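Local coordinates for Lin1840 protein (Listeria innocua serovar 6a, PDB 4ZO9), which probably hydrolyses terminal, non-reducing beta-D-glucosyl residues to release beta-D-glucose, at residues Ser136-Leu141 with Cys189-Ala194; Leu203-Val208 with Gly472-Leu477; Val644-Val649 with Gly699-Phe704. The protein carries 2 engineered substitutions. All blocks are in the same frame, centred on the assembly; numbering follows the deposited sequence.

Interaction 1: residues Ser136-Leu141 with Cys189-Ala194; sequences SPMLDL and CVKHFA. With BGC (beta-D-glucopyranose), chain C.
D140 holds H192 by two hydrogen bonds, one on each carboxylate oxygen. The ring's ND1 meets the syn lone pair of D140 OD2 at 2.8 Å, close to the imidazole plane (planes 39° apart), and this restrains the ring with its far edge turned to the bound glucose. The backbone N of H192 donates to D140 OD1 at 2.8 Å, holding the carboxylate in place; OD1 is also hydrogen-bonded to the hydroxyl of Y223.

A second set of hydrogen bonds goes to the glucose. H192 NE2 bonds to glucose O3 at 2.9 Å. K191 CG lies between its backbone N and carbonyl carbon (chi1 77°), over the centre of the imidazole, and the extended chain beyond takes NZ to sugar O3 at 3.0 Å and O4 at 2.9 Å; NZ also donates to the carbonyl of F135. A cis peptide joins K191 to H192.

The backbones meet in a single bridge, M138 with K191: K191 N binds P137 O at 3.1 Å, and L139 N binds K191 O at 2.8 Å, almost straight at 172°. Apolar contact is slight, chiefly L139 CD1 on V190 CG1 at 3.9 Å.

All this lies at the C-terminal end of the parallel TIM-barrel strands. Strand 187-193 runs between 133-134 and 233-236; helix 221-228 packs on L139 and V190 through Y223 and A226, and M168 of helix 158-173 touches S136 and P137.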
loop_
_atom_site.group_PDB
_atom_site.type_symbol
_atom_site.label_atom_id
_atom_site.label_comp_id
_atom_site.label_asym_id
_atom_site.label_seq_id
_atom_site.Cartn_x
_atom_site.Cartn_y
_atom_site.Cartn_z
ATOM N N SER A 136 -14.874 -17.325 -14.828
ATOM C CA SER A 136 -15.633 -16.288 -14.132
ATOM C C SER A 136 -16.513 -16.960 -13.039
ATOM O O SER A 136 -16.915 -18.111 -13.183
ATOM C CB SER A 136 -16.505 -15.539 -15.151
ATOM O OG SER A 136 -17.411 -14.632 -14.543
ATOM N N PRO A 137 -16.856 -16.246 -11.958
ATOM C CA PRO A 137 -16.575 -14.868 -11.586
ATOM C C PRO A 137 -15.128 -14.567 -11.107
ATOM O O PRO A 137 -14.447 -15.398 -10.488
ATOM C CB PRO A 137 -17.541 -14.646 -10.456
ATOM C CG PRO A 137 -17.557 -15.964 -9.765
ATOM C CD PRO A 137 -17.542 -16.961 -10.884
ATOM N N MET A 138 -14.668 -13.361 -11.441
ATOM C CA MET A 138 -13.460 -12.814 -10.832
ATOM C C MET A 138 -13.848 -12.118 -9.499
ATOM O O MET A 138 -14.606 -11.103 -9.467
ATOM C CB MET A 138 -12.773 -11.874 -11.818
ATOM C CG MET A 138 -11.453 -11.219 -11.362
ATOM S SD MET A 138 -11.566 -9.848 -10.185
ATOM C CE MET A 138 -9.923 -9.199 -10.529
ATOM N N LEU A 139 -13.286 -12.634 -8.411
ATOM C CA LEU A 139 -13.694 -12.253 -7.015
ATOM C C LEU A 139 -12.622 -11.585 -6.175
ATOM O O LEU A 139 -12.715 -11.551 -4.937
ATOM C CB LEU A 139 -14.275 -13.478 -6.265
ATOM C CG LEU A 139 -15.543 -14.054 -6.902
ATOM C CD1 LEU A 139 -16.068 -15.284 -6.136
ATOM C CD2 LEU A 139 -16.637 -12.980 -7.025
ATOM N N ASP A 140 -11.615 -11.020 -6.845
ATOM C CA ASP A 140 -10.554 -10.313 -6.172
ATOM C C ASP A 140 -11.043 -8.943 -5.629
ATOM O O ASP A 140 -11.427 -8.064 -6.380
ATOM C CB ASP A 140 -9.338 -10.210 -7.138
ATOM C CG ASP A 140 -8.992 -11.553 -7.775
ATOM O OD1 ASP A 140 -9.191 -12.619 -7.151
ATOM O OD2 ASP A 140 -8.500 -11.555 -8.902
ATOM N N LEU A 141 -10.997 -8.754 -4.307
ATOM C CA LEU A 141 -11.285 -7.461 -3.719
ATOM C C LEU A 141 -10.249 -6.474 -4.252
ATOM O O LEU A 141 -9.046 -6.796 -4.309
ATOM C CB LEU A 141 -11.178 -7.549 -2.180
ATOM C CG LEU A 141 -11.628 -6.333 -1.403
ATOM C CD1 LEU A 141 -13.134 -6.212 -1.437
ATOM C CD2 LEU A 141 -11.063 -6.390 0.032
ATOM N N CYS A 189 -15.778 -21.105 -12.860
ATOM C CA CYS A 189 -14.480 -21.165 -12.247
ATOM C C CYS A 189 -14.180 -19.856 -11.519
ATOM O O CYS A 189 -13.893 -18.825 -12.141
ATOM C CB CYS A 189 -13.403 -21.337 -13.293
ATOM S SG CYS A 189 -11.751 -21.557 -12.610
ATOM N N VAL A 190 -14.242 -19.922 -10.208
ATOM C CA VAL A 190 -13.850 -18.792 -9.341
ATOM C C VAL A 190 -12.377 -18.425 -9.553
ATOM O O VAL A 190 -11.534 -19.320 -9.679
ATOM C CB VAL A 190 -14.140 -19.189 -7.851
ATOM C CG1 VAL A 190 -13.582 -18.185 -6.849
ATOM C CG2 VAL A 190 -15.640 -19.285 -7.633
ATOM N N LYS A 191 -12.040 -17.138 -9.625
ATOM C CA LYS A 191 -10.622 -16.745 -9.780
ATOM C C LYS A 191 -10.421 -15.391 -9.067
ATOM O O LYS A 191 -11.411 -14.734 -8.731
ATOM C CB LYS A 191 -10.180 -16.751 -11.262
ATOM C CG LYS A 191 -10.647 -15.578 -12.085
ATOM C CD LYS A 191 -10.607 -15.862 -13.579
ATOM C CE LYS A 191 -10.686 -14.560 -14.347
ATOM N NZ LYS A 191 -10.736 -14.763 -15.795
ATOM N N HIS A 192 -9.213 -14.981 -8.745
ATOM C CA HIS A 192 -7.964 -15.746 -8.804
ATOM C C HIS A 192 -7.593 -16.082 -7.367
ATOM O O HIS A 192 -7.392 -15.167 -6.583
ATOM C CB HIS A 192 -6.858 -14.846 -9.397
ATOM C CG HIS A 192 -7.177 -14.365 -10.777
ATOM N ND1 HIS A 192 -7.931 -13.240 -11.011
ATOM C CD2 HIS A 192 -6.849 -14.864 -11.991
ATOM C CE1 HIS A 192 -8.102 -13.092 -12.323
ATOM N NE2 HIS A 192 -7.435 -14.054 -12.934
ATOM N N PHE A 193 -7.514 -17.360 -6.988
ATOM C CA PHE A 193 -7.268 -17.705 -5.522
ATOM C C PHE A 193 -5.788 -17.485 -5.131
ATOM O O PHE A 193 -4.931 -18.223 -5.622
ATOM C CB PHE A 193 -7.661 -19.165 -5.247
ATOM C CG PHE A 193 -8.103 -19.447 -3.811
ATOM C CD1 PHE A 193 -9.271 -18.887 -3.317
ATOM C CD2 PHE A 193 -7.341 -20.248 -2.981
ATOM C CE1 PHE A 193 -9.678 -19.094 -2.013
ATOM C CE2 PHE A 193 -7.737 -20.494 -1.700
ATOM C CZ PHE A 193 -8.901 -19.894 -1.201
ATOM N N ALA A 194 -5.415 -16.510 -4.296
ATOM C CA ALA A 194 -6.258 -15.527 -3.626
ATOM C C ALA A 194 -5.537 -14.173 -3.486
ATOM O O ALA A 194 -4.304 -14.121 -3.464
ATOM C CB ALA A 194 -6.639 -16.041 -2.237
HETATM C C2 BGC C . -5.732 -14.477 -17.110
HETATM C C3 BGC C . -6.820 -15.261 -16.376
HETATM C C4 BGC C . -7.518 -16.114 -17.409
HETATM C C5 BGC C . -6.592 -17.295 -17.747
HETATM C C6 BGC C . -7.089 -18.018 -18.990
HETATM C C1 BGC C . -4.834 -15.443 -17.939
HETATM O O2 BGC C . -4.944 -13.720 -16.189
HETATM O O3 BGC C . -7.763 -14.393 -15.755
HETATM O O4 BGC C . -8.722 -16.557 -16.894
HETATM O O5 BGC C . -5.160 -16.860 -17.839
HETATM O O6 BGC C . -6.892 -17.130 -20.082
#

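Interaction 2: residues Leu203-Val208 with Gly472-Leu477; sequences LEYNTV and GEAGSL. With BGC (beta-D-glucopyranose), chain G; GLC (alpha-D-glucopyranose), chain B; BGC (beta-D-glucopyranose), chain C.
E204 reaches A474 because its chain first runs out opposite its own backbone N (chi1 -165°) and then bends at the next bond (chi2 61°), which lays OE1 against the backbone of 472-477. E473 starts the same way, with CG anti to the backbone N, but its chain stays extended to CD, carrying the carboxylate out to Y205 and the sugar.

The E204 bond is nearly straight. A474 N donates to E204 OE1 at 2.8 Å, coming from the anti side and somewhat out of the carboxylate plane. A water gives a second hydrogen to E204 OE1 at 2.6 Å and another to S476 OG at 2.8 Å, so it ties the two segments together; S476 OG is bonded to the carbonyl of G202 as well. The other oxygen, E204 OE2, takes Y205 N at 3.2 Å and the indole N-H of W147. Folded back in this way, E204 sets its CG over the centre of the Y205 ring, 3.3 Å above the plane.

Y205 OH donates a short bond to E473 OE2, 2.5 Å away at the ring edge, with ring and carboxylate planes 78° apart. E473 OE1 accepts a hydrogen bond from O2 of the glucose bound by K191 and H192, at 2.8 Å. Thus Y205 is a second-shell group that positions a sugar-binding carboxylate.

Each segment contains a type II beta turn, L203-N206 and G472-G475. From the second subunit, S585 OG bonds to E204 O and R582 NH1 to E473 O. The arrangement is that of a family 3 glycosidase sugar pocket, where a loop of the C-terminal domain comes down on the TIM barrel.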
loop_
_atom_site.group_PDB
_atom_site.type_symbol
_atom_site.label_atom_id
_atom_site.label_comp_id
_atom_site.label_asym_id
_atom_site.label_seq_id
_atom_site.Cartn_x
_atom_site.Cartn_y
_atom_site.Cartn_z
ATOM N N LEU A 203 0.709 -2.466 -9.477
ATOM C CA LEU A 203 1.554 -3.016 -10.542
ATOM C C LEU A 203 1.195 -4.466 -10.893
ATOM O O LEU A 203 1.058 -5.310 -10.040
ATOM C CB LEU A 203 3.029 -2.912 -10.123
ATOM C CG LEU A 203 4.055 -3.412 -11.118
ATOM C CD1 LEU A 203 3.893 -2.693 -12.450
ATOM C CD2 LEU A 203 5.467 -3.217 -10.552
ATOM N N GLU A 204 1.009 -4.773 -12.165
ATOM C CA GLU A 204 0.588 -6.094 -12.489
ATOM C C GLU A 204 1.554 -7.158 -11.975
ATOM O O GLU A 204 2.800 -7.075 -12.137
ATOM C CB GLU A 204 0.363 -6.218 -14.017
ATOM C CG GLU A 204 -0.389 -7.389 -14.400
ATOM C CD GLU A 204 -1.758 -7.408 -13.799
ATOM O OE1 GLU A 204 -2.700 -6.771 -14.323
ATOM O OE2 GLU A 204 -1.915 -8.104 -12.791
ATOM N N TYR A 205 0.954 -8.178 -11.388
ATOM C CA TYR A 205 1.627 -9.396 -10.865
ATOM C C TYR A 205 2.484 -9.152 -9.655
ATOM O O TYR A 205 3.230 -10.029 -9.214
ATOM C CB TYR A 205 2.440 -10.176 -11.932
ATOM C CG TYR A 205 1.795 -10.252 -13.309
ATOM C CD1 TYR A 205 0.687 -11.004 -13.536
ATOM C CD2 TYR A 205 2.335 -9.533 -14.404
ATOM C CE1 TYR A 205 0.112 -11.075 -14.814
ATOM C CE2 TYR A 205 1.787 -9.612 -15.663
ATOM C CZ TYR A 205 0.663 -10.380 -15.869
ATOM O OH TYR A 205 0.078 -10.526 -17.132
ATOM N N ASN A 206 2.347 -7.980 -9.075
ATOM C CA ASN A 206 3.278 -7.570 -8.048
ATOM C C ASN A 206 2.918 -8.154 -6.674
ATOM O O ASN A 206 1.796 -8.631 -6.469
ATOM C CB ASN A 206 3.397 -6.055 -8.004
ATOM C CG ASN A 206 4.693 -5.592 -7.392
ATOM O OD1 ASN A 206 5.714 -6.341 -7.335
ATOM N ND2 ASN A 206 4.678 -4.337 -6.898
ATOM N N THR A 207 3.905 -8.133 -5.778
ATOM C CA THR A 207 3.789 -8.532 -4.411
ATOM C C THR A 207 2.491 -8.160 -3.706
ATOM O O THR A 207 1.994 -7.045 -3.774
ATOM C CB THR A 207 4.926 -7.897 -3.640
ATOM O OG1 THR A 207 6.152 -8.299 -4.260
ATOM C CG2 THR A 207 4.882 -8.251 -2.167
ATOM N N VAL A 208 1.932 -9.159 -3.043
ATOM C CA VAL A 208 0.795 -8.970 -2.148
ATOM C C VAL A 208 1.263 -9.406 -0.768
ATOM O O VAL A 208 1.984 -10.435 -0.624
ATOM C CB VAL A 208 -0.399 -9.841 -2.574
ATOM C CG1 VAL A 208 -1.463 -9.836 -1.476
ATOM C CG2 VAL A 208 -0.982 -9.386 -3.934
ATOM N N GLY A 472 -7.494 -3.771 -17.962
ATOM C CA GLY A 472 -7.466 -5.202 -18.064
ATOM C C GLY A 472 -6.135 -5.744 -17.565
ATOM O O GLY A 472 -5.403 -5.064 -16.883
ATOM N N GLU A 473 -5.809 -6.965 -17.928
ATOM C CA GLU A 473 -4.548 -7.554 -17.449
ATOM C C GLU A 473 -3.295 -6.821 -17.945
ATOM O O GLU A 473 -3.185 -6.532 -19.125
ATOM C CB GLU A 473 -4.505 -9.024 -17.841
ATOM C CG GLU A 473 -3.280 -9.727 -17.296
ATOM C CD GLU A 473 -3.213 -11.212 -17.629
ATOM O OE1 GLU A 473 -4.258 -11.789 -18.120
ATOM O OE2 GLU A 473 -2.096 -11.790 -17.383
ATOM N N ALA A 474 -2.380 -6.440 -17.046
ATOM C CA ALA A 474 -1.106 -5.825 -17.427
ATOM C C ALA A 474 -1.333 -4.479 -18.138
ATOM O O ALA A 474 -0.569 -4.063 -18.994
ATOM C CB ALA A 474 -0.253 -6.791 -18.267
ATOM N N GLY A 475 -2.397 -3.832 -17.722
ATOM C CA GLY A 475 -2.762 -2.427 -18.014
ATOM C C GLY A 475 -2.786 -1.604 -16.729
ATOM O O GLY A 475 -3.800 -1.028 -16.372
ATOM N N SER A 476 -1.644 -1.537 -16.044
ATOM C CA SER A 476 -1.472 -0.803 -14.788
ATOM C C SER A 476 -1.082 0.624 -15.160
ATOM O O SER A 476 -0.168 0.842 -16.006
ATOM C CB SER A 476 -0.373 -1.444 -13.885
ATOM O OG SER A 476 -0.681 -2.714 -13.270
ATOM N N LEU A 477 -1.755 1.604 -14.533
ATOM C CA LEU A 477 -1.381 2.991 -14.670
ATOM C C LEU A 477 -0.951 3.568 -13.344
ATOM O O LEU A 477 -1.711 3.473 -12.396
ATOM C CB LEU A 477 -2.571 3.827 -15.050
ATOM C CG LEU A 477 -3.104 3.846 -16.439
ATOM C CD1 LEU A 477 -4.232 4.895 -16.481
ATOM C CD2 LEU A 477 -1.991 4.166 -17.409
HETATM C C2 BGC G . -2.462 -14.314 -19.730
HETATM C C3 BGC G . -3.573 -15.318 -20.015
HETATM C C4 BGC G . -3.876 -15.347 -21.516
HETATM C C5 BGC G . -2.655 -15.296 -22.437
HETATM C C6 BGC G . -3.085 -14.805 -23.798
HETATM C C1 BGC G . -1.283 -14.587 -20.642
HETATM O O1 BGC G . -0.229 -13.679 -20.311
HETATM O O2 BGC G . -1.991 -14.372 -18.384
HETATM O O3 BGC G . -4.792 -15.011 -19.302
HETATM O O4 BGC G . -4.600 -16.551 -21.811
HETATM O O5 BGC G . -1.677 -14.376 -21.996
HETATM O O6 BGC G . -4.131 -15.660 -24.207
HETATM C C1 GLC B . -1.395 -14.384 -20.607
HETATM C C2 GLC B . -2.524 -14.150 -19.694
HETATM C C3 GLC B . -3.565 -15.241 -19.991
HETATM C C4 GLC B . -3.900 -15.239 -21.488
HETATM C C5 GLC B . -2.627 -15.296 -22.332
HETATM C C6 GLC B . -2.823 -14.930 -23.737
HETATM O O1 GLC B . -0.962 -15.706 -20.348
HETATM O O2 GLC B . -1.996 -14.211 -18.375
HETATM O O3 GLC B . -4.832 -15.016 -19.287
HETATM O O4 GLC B . -4.751 -16.374 -21.748
HETATM O O5 GLC B . -1.857 -14.197 -21.970
HETATM O O6 GLC B . -3.728 -15.875 -24.195
HETATM C C2 BGC C . -5.732 -14.477 -17.110
HETATM C C3 BGC C . -6.820 -15.261 -16.376
HETATM C C4 BGC C . -7.518 -16.114 -17.409
HETATM C C5 BGC C . -6.592 -17.295 -17.747
HETATM C C6 BGC C . -7.089 -18.018 -18.990
HETATM C C1 BGC C . -4.834 -15.443 -17.939
HETATM O O2 BGC C . -4.944 -13.720 -16.189
HETATM O O3 BGC C . -7.763 -14.393 -15.755
HETATM O O4 BGC C . -8.722 -16.557 -16.894
HETATM O O5 BGC C . -5.160 -16.860 -17.839
HETATM O O6 BGC C . -6.892 -17.130 -20.082
HETATM O O HOH W 1 -2.688 -4.143 -14.598
#

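Interaction 3: residues Val644-Val649 with Gly699-Phe704; sequences VYLQDV and GLHRVF. With MG (magnesium ion), chain E.
D648 and H701 face each other as a non-hydrogen-bonded pair of two antiparallel strands in the fibronectin type III-like domain, beside a magnesium ion. D648 CG is anti to its backbone N (chi1 -168°), which brings D648 OD1 to the metal at 1.9 Å; T650 O and four waters complete six ligands. The imidazole of H701 lies under this carboxylate: D648 OD1 is over one ring face, the planes are 29° apart, and H701 CE1 comes within 3.5 Å of D648 CG.

The waters carry the site into the strands. One donates to D648 OD2 at 2.7 Å. Another donates to L700 O at 2.7 Å, and L700 O also accepts the backbone N-H of V649, which probably helps hold the chain leaving strand 644-648 where T650 can reach the ion.

Further along, the strands pair through the ladder: Y645 with F704 and Q647 with R702, each joined by two N-H to O bonds. L646 CD2 packs alongside V703 CG2 at 3.6 Å, on the face that also bears D648 and H701. On the opposite face, with Y645, Q647 and R702, the F704 ring presents its edge to Q647 CB at 3.7 Å, while K658 makes a cation-pi contact with that ring.

R702 has its guanidinium fixed from two directions. V649 CG2 covers one face; at the edge NH1 donates to Q647 OE1 at 2.8 Å, approaching from above the amide plane, and one water accepts from both Q647 NE2 and R702 NH1.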
loop_
_atom_site.group_PDB
_atom_site.type_symbol
_atom_site.label_atom_id
_atom_site.label_comp_id
_atom_site.label_asym_id
_atom_site.label_seq_id
_atom_site.Cartn_x
_atom_site.Cartn_y
_atom_site.Cartn_z
ATOM N N VAL A 644 -27.712 -1.127 4.078
ATOM C CA VAL A 644 -27.583 -1.237 5.539
ATOM C C VAL A 644 -26.181 -1.617 5.930
ATOM O O VAL A 644 -25.666 -2.595 5.449
ATOM C CB VAL A 644 -28.492 -2.285 6.119
ATOM C CG1 VAL A 644 -28.451 -2.241 7.603
ATOM C CG2 VAL A 644 -29.893 -2.074 5.624
ATOM N N TYR A 645 -25.601 -0.829 6.827
ATOM C CA TYR A 645 -24.230 -0.995 7.295
ATOM C C TYR A 645 -24.291 -1.273 8.775
ATOM O O TYR A 645 -25.204 -0.816 9.474
ATOM C CB TYR A 645 -23.406 0.292 7.077
ATOM C CG TYR A 645 -23.311 0.706 5.615
ATOM C CD1 TYR A 645 -24.331 1.406 4.990
ATOM C CD2 TYR A 645 -22.213 0.334 4.861
ATOM C CE1 TYR A 645 -24.227 1.767 3.659
ATOM C CE2 TYR A 645 -22.100 0.661 3.525
ATOM C CZ TYR A 645 -23.075 1.391 2.918
ATOM O OH TYR A 645 -22.921 1.694 1.554
ATOM N N LEU A 646 -23.301 -2.005 9.242
ATOM C CA LEU A 646 -23.070 -2.307 10.630
ATOM C C LEU A 646 -21.659 -1.803 11.036
ATOM O O LEU A 646 -20.729 -1.958 10.258
ATOM C CB LEU A 646 -23.102 -3.829 10.835
ATOM C CG LEU A 646 -24.300 -4.506 11.521
ATOM C CD1 LEU A 646 -23.920 -5.848 12.146
ATOM C CD2 LEU A 646 -25.001 -3.592 12.559
ATOM N N GLN A 647 -21.520 -1.280 12.262
ATOM C CA GLN A 647 -20.264 -0.980 12.865
ATOM C C GLN A 647 -20.206 -1.653 14.243
ATOM O O GLN A 647 -21.181 -1.627 14.981
ATOM C CB GLN A 647 -20.088 0.552 13.039
ATOM C CG GLN A 647 -18.891 0.926 13.902
ATOM C CD GLN A 647 -18.727 2.429 14.214
ATOM O OE1 GLN A 647 -19.687 3.194 14.319
ATOM N NE2 GLN A 647 -17.480 2.826 14.445
ATOM N N ASP A 648 -19.048 -2.207 14.570
ATOM C CA ASP A 648 -18.733 -2.709 15.890
ATOM C C ASP A 648 -17.897 -1.683 16.633
ATOM O O ASP A 648 -16.712 -1.539 16.391
ATOM C CB ASP A 648 -17.979 -4.021 15.741
ATOM C CG ASP A 648 -17.848 -4.785 17.014
ATOM O OD1 ASP A 648 -18.094 -4.254 18.177
ATOM O OD2 ASP A 648 -17.457 -5.942 16.840
ATOM N N VAL A 649 -18.493 -1.010 17.604
ATOM C CA VAL A 649 -17.883 0.195 18.195
ATOM C C VAL A 649 -16.569 -0.090 18.922
ATOM O O VAL A 649 -15.600 0.672 18.787
ATOM C CB VAL A 649 -18.909 0.932 19.076
ATOM C CG1 VAL A 649 -18.309 2.111 19.766
ATOM C CG2 VAL A 649 -20.083 1.397 18.184
ATOM N N GLY A 699 -21.558 -6.394 23.151
ATOM C CA GLY A 699 -21.293 -4.991 23.118
ATOM C C GLY A 699 -22.101 -4.243 22.096
ATOM O O GLY A 699 -23.051 -4.784 21.515
ATOM N N LEU A 700 -21.687 -2.984 21.857
ATOM C CA LEU A 700 -22.470 -2.030 21.106
ATOM C C LEU A 700 -22.184 -2.077 19.607
ATOM O O LEU A 700 -21.033 -2.151 19.210
ATOM C CB LEU A 700 -22.185 -0.618 21.621
ATOM C CG LEU A 700 -22.994 0.539 21.006
ATOM C CD1 LEU A 700 -24.467 0.424 21.352
ATOM C CD2 LEU A 700 -22.404 1.890 21.442
ATOM N N HIS A 701 -23.234 -2.008 18.805
ATOM C CA HIS A 701 -23.124 -1.893 17.360
ATOM C C HIS A 701 -23.996 -0.742 16.949
ATOM O O HIS A 701 -25.050 -0.429 17.613
ATOM C CB HIS A 701 -23.596 -3.149 16.667
ATOM C CG HIS A 701 -22.716 -4.350 16.918
ATOM N ND1 HIS A 701 -21.829 -4.829 15.987
ATOM C CD2 HIS A 701 -22.571 -5.142 18.010
ATOM C CE1 HIS A 701 -21.160 -5.852 16.499
ATOM N NE2 HIS A 701 -21.606 -6.073 17.722
ATOM N N ARG A 702 -23.550 -0.046 15.922
ATOM C CA ARG A 702 -24.343 0.949 15.253
ATOM C C ARG A 702 -24.754 0.371 13.913
ATOM O O ARG A 702 -24.023 -0.366 13.303
ATOM C CB ARG A 702 -23.566 2.242 15.057
ATOM C CG ARG A 702 -23.231 3.087 16.299
ATOM C CD ARG A 702 -22.457 4.306 15.846
ATOM N NE ARG A 702 -21.964 4.946 17.050
ATOM C CZ ARG A 702 -20.685 5.041 17.454
ATOM N NH1 ARG A 702 -19.662 4.644 16.699
ATOM N NH2 ARG A 702 -20.420 5.612 18.625
ATOM N N VAL A 703 -25.955 0.731 13.504
ATOM C CA VAL A 703 -26.656 0.256 12.333
ATOM C C VAL A 703 -26.998 1.499 11.551
ATOM O O VAL A 703 -27.599 2.467 12.121
ATOM C CB VAL A 703 -28.006 -0.442 12.722
ATOM C CG1 VAL A 703 -28.766 -0.894 11.494
ATOM C CG2 VAL A 703 -27.809 -1.634 13.646
ATOM N N PHE A 704 -26.638 1.492 10.269
ATOM C CA PHE A 704 -26.773 2.629 9.346
ATOM C C PHE A 704 -27.652 2.206 8.189
ATOM O O PHE A 704 -27.393 1.205 7.489
ATOM C CB PHE A 704 -25.418 3.120 8.775
ATOM C CG PHE A 704 -24.347 3.340 9.804
ATOM C CD1 PHE A 704 -23.568 2.283 10.244
ATOM C CD2 PHE A 704 -24.088 4.630 10.304
ATOM C CE1 PHE A 704 -22.563 2.487 11.151
ATOM C CE2 PHE A 704 -23.082 4.827 11.224
ATOM C CZ PHE A 704 -22.319 3.763 11.655
HETATM MG MG MG E . -17.967 -5.167 19.863
HETATM O O HOH W 2 -16.769 5.250 16.516
HETATM O O HOH W 3 -16.853 -6.644 19.391
HETATM O O HOH W 4 -18.961 -3.202 20.597
HETATM O O HOH W 5 -17.671 -5.279 22.139
HETATM O O HOH W 6 -19.739 -5.920 20.020
#

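The three contacts come one after another along the chain, without overlap. Interactions 1 and 2 are neighbours, their centres 15 Å apart and their nearest atoms about 6 Å, and both touch the same glucose. Interaction 1 joins the loop that follows strand 133-134 with the neighbouring strand 187-193 of the TIM barrel, whereas interaction 2 brings a loop of the C-terminal domain onto that barrel, so the sugar pocket is built by two domains, with the second subunit contributing at interaction 2. Interaction 3 stands apart in the fibronectin-like sheet, its centre 29 Å from that of interaction 1 and 35 Å from that of interaction 2; its magnesium therefore lies well away from the bound glucose.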